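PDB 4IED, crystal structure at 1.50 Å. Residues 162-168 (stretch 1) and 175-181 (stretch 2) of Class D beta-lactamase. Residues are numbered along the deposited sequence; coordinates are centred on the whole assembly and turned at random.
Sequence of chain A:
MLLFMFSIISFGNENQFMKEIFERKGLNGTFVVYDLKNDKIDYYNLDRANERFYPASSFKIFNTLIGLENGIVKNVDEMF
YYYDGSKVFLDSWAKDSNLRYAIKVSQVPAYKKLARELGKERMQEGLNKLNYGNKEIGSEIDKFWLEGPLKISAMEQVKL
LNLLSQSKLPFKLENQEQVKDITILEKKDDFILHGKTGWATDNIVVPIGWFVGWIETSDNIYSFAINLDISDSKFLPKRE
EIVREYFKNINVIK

Stretch 1 (162-168) NLLSQSK
Stretch 2 175-181: NQEQVKD

The most unusual feature of this contact is that its water-mediated part is centred on Ser-167, which has a left-handed backbone conformation (phi/psi 54/41) and whose hydroxyl is joined to the facing helix through two waters rather than directly. Water 1 donates to Ser-167 OG at 2.8 Å and accepts from Lys-180 NZ at 3.0 Å. Water 2 accepts from Ser-167 OG at 2.6 Å and donates to Glu-177 OE1 at 2.7 Å. Ser-167 OG and Glu-177 OE1 are themselves 3.9 Å apart, so the second water fills a gap too wide for a direct bond. A serine (chi1 -66°, m) suits this position because its hydroxyl can accept from water 1 while donating to water 2.

Stretch 1 passes from helix into a turn. Leu-163 and Leu-164 are helical (phi/psi -69/-49 and -54/-45), Ser-165 follows at -63/-24, Gln-166 at -106/12, and Lys-168 leaves the left-handed residue at -105/7. The turn is held by Leu-163 O, which accepts from Gln-166 N at 3.1 Å and from Lys-168 N at 2.8 Å, and by Ser-167 N donating to Leu-164 O at 2.9 Å. Ser-165, with chi1 at 69° (p), directs OG back to Asn-162 O at 2.8 Å. Stretch 2 is helical throughout, with phi/psi near -65/-42 and bonds such as Lys-180 N to Gln-176 O at 3.0 Å. The register runs in opposite senses: Ser-165 CA lies 6.9 Å from Lys-180 CA, and Ser-167 CA lies 5.7 Å from Gln-176 CA.

A direct hydrogen bond joins Lys-180 NZ to Ser-165 O, at 2.8 Å. Lys-180 points its CA-to-CB bond toward stretch 1, and its m, t, p, t rotamer carries the chain past the backbone, with CD 3.9 Å from Leu-164 O, before the ammonium reaches Ser-165 O. The long aliphatic portion spans the distance while the charged tip binds both a carbonyl and a water. Glu-177 starts with its CA-to-CB bond away, but chi1 of -160° (t) and chi2 of 61° (p) bring its carboxylate back to water 2.

The apolar side of the contact centres on buried Leu-164. Its CA-to-CB bond points sideways, yet the t, p rotamer brings the branched end nearer, placing CD2 3.9 Å from Val-179 CG1 and CD1 3.9 Å from Gln-176 CB. Val-179 (chi1 174°, t) points toward stretch 1 and offers a compact methyl surface. Gln-176, also buried, points toward the turn with chi1 -60° (m) and chi2 176° (t); its CB lies 3.8 Å from Ser-167 OG, and its side chain packs against the turn. Together the stretches bury 353 Å², with Gln-176 and Leu-164 the largest contributors.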

# COMPACT_ATOMS: atom_id res chain seq x y z
N ASN A 162 -5.05 8.96 -3.62
CA ASN A 162 -6.08 9.83 -4.19
C ASN A 162 -5.80 10.11 -5.67
O ASN A 162 -6.69 10.05 -6.54
CB ASN A 162 -6.20 11.12 -3.39
CG ASN A 162 -7.19 12.07 -4.07
OD1 ASN A 162 -8.35 11.77 -4.24
ND2 ASN A 162 -6.70 13.14 -4.44
N LEU A 163 -4.57 10.38 -5.98
CA LEU A 163 -4.17 10.61 -7.39
C LEU A 163 -4.24 9.31 -8.26
O LEU A 163 -4.75 9.32 -9.39
CB LEU A 163 -2.80 11.25 -7.48
CG LEU A 163 -2.71 12.63 -6.87
CD1 LEU A 163 -1.21 13.04 -6.73
CD2 LEU A 163 -3.54 13.63 -7.61
N LEU A 164 -3.67 8.24 -7.75
CA LEU A 164 -3.71 6.97 -8.47
C LEU A 164 -5.14 6.56 -8.82
O LEU A 164 -5.43 6.13 -9.94
CB LEU A 164 -3.08 5.83 -7.60
CG LEU A 164 -3.07 4.44 -8.25
CD1 LEU A 164 -2.40 4.38 -9.65
CD2 LEU A 164 -2.45 3.41 -7.33
N SER A 165 -6.06 6.70 -7.88
CA SER A 165 -7.46 6.23 -8.01
C SER A 165 -8.18 6.98 -9.17
O SER A 165 -9.11 6.51 -9.71
CB SER A 165 -8.23 6.46 -6.71
OG SER A 165 -8.45 7.83 -6.49
N GLN A 166 -7.67 8.18 -9.48
CA GLN A 166 -8.19 9.02 -10.59
C GLN A 166 -7.26 9.05 -11.83
O GLN A 166 -7.47 9.87 -12.76
CB GLN A 166 -8.30 10.40 -10.02
CG GLN A 166 -9.28 10.56 -8.85
CD GLN A 166 -9.26 11.98 -8.33
OE1 GLN A 166 -8.52 12.40 -7.42
NE2 GLN A 166 -9.97 12.80 -9.08
N SER A 167 -6.27 8.16 -11.84
CA SER A 167 -5.29 8.12 -12.95
C SER A 167 -4.67 9.49 -13.16
O SER A 167 -4.34 9.88 -14.28
CB SER A 167 -5.90 7.55 -14.24
OG SER A 167 -6.22 6.15 -13.98
N LYS A 168 -4.35 10.18 -12.07
CA LYS A 168 -3.78 11.54 -12.14
C LYS A 168 -2.30 11.62 -11.84
O LYS A 168 -1.71 12.71 -11.80
CB LYS A 168 -4.55 12.50 -11.19
CG LYS A 168 -5.89 12.92 -11.76
CD LYS A 168 -6.57 13.81 -10.76
CE LYS A 168 -7.90 14.26 -11.36
NZ LYS A 168 -7.87 15.20 -12.48
N ASN A 175 -1.12 2.04 -17.44
CA ASN A 175 -0.36 1.46 -16.36
C ASN A 175 -1.02 1.74 -15.02
O ASN A 175 -1.12 0.84 -14.16
CB ASN A 175 1.06 2.01 -16.38
CG ASN A 175 1.83 1.56 -17.63
OD1 ASN A 175 1.45 0.54 -18.15
ND2 ASN A 175 2.90 2.25 -18.07
N GLN A 176 -1.55 2.97 -14.84
CA GLN A 176 -2.32 3.25 -13.64
C GLN A 176 -3.54 2.35 -13.57
O GLN A 176 -3.89 1.82 -12.51
CB GLN A 176 -2.68 4.74 -13.52
CG GLN A 176 -1.47 5.62 -13.45
CD GLN A 176 -1.80 7.09 -13.42
OE1 GLN A 176 -1.69 7.82 -14.51
NE2 GLN A 176 -2.24 7.57 -12.31
N GLU A 177 -4.18 2.13 -14.70
CA GLU A 177 -5.40 1.26 -14.74
C GLU A 177 -5.08 -0.19 -14.24
O GLU A 177 -5.84 -0.81 -13.54
CB GLU A 177 -6.02 1.22 -16.15
CG GLU A 177 -7.48 0.77 -16.17
CD GLU A 177 -8.34 1.78 -15.32
OE1 GLU A 177 -8.06 3.03 -15.30
OE2 GLU A 177 -9.35 1.33 -14.84
N GLN A 178 -3.96 -0.71 -14.71
CA GLN A 178 -3.50 -2.01 -14.33
C GLN A 178 -3.26 -2.11 -12.86
O GLN A 178 -3.70 -3.08 -12.19
CB GLN A 178 -2.26 -2.40 -15.10
CG GLN A 178 -2.48 -2.81 -16.51
CD GLN A 178 -1.19 -3.07 -17.15
OE1 GLN A 178 -0.51 -4.07 -16.93
NE2 GLN A 178 -0.75 -2.11 -17.91
N VAL A 179 -2.67 -1.06 -12.29
CA VAL A 179 -2.42 -1.12 -10.86
C VAL A 179 -3.74 -1.04 -10.06
O VAL A 179 -3.93 -1.70 -9.03
CB VAL A 179 -1.41 0.01 -10.44
CG1 VAL A 179 -1.28 0.04 -8.88
CG2 VAL A 179 -0.06 -0.27 -11.07
N LYS A 180 -4.70 -0.26 -10.54
CA LYS A 180 -6.02 -0.28 -9.95
C LYS A 180 -6.64 -1.67 -10.08
O LYS A 180 -7.18 -2.19 -9.07
CB LYS A 180 -6.95 0.71 -10.69
CG LYS A 180 -6.49 2.19 -10.57
CD LYS A 180 -7.55 3.11 -11.22
CE LYS A 180 -8.80 3.18 -10.33
NZ LYS A 180 -9.86 4.05 -10.93
N ASP A 181 -6.55 -2.31 -11.22
CA ASP A 181 -7.22 -3.57 -11.39
C ASP A 181 -6.65 -4.67 -10.47
O ASP A 181 -7.38 -5.46 -9.89
CB ASP A 181 -7.10 -4.01 -12.81
CG ASP A 181 -8.12 -5.08 -13.18
OD1 ASP A 181 -9.34 -4.75 -13.29
OD2 ASP A 181 -7.72 -6.25 -13.45
O HOH W 1 -8.81 5.90 -13.01
O HOH W 2 -6.29 4.83 -16.18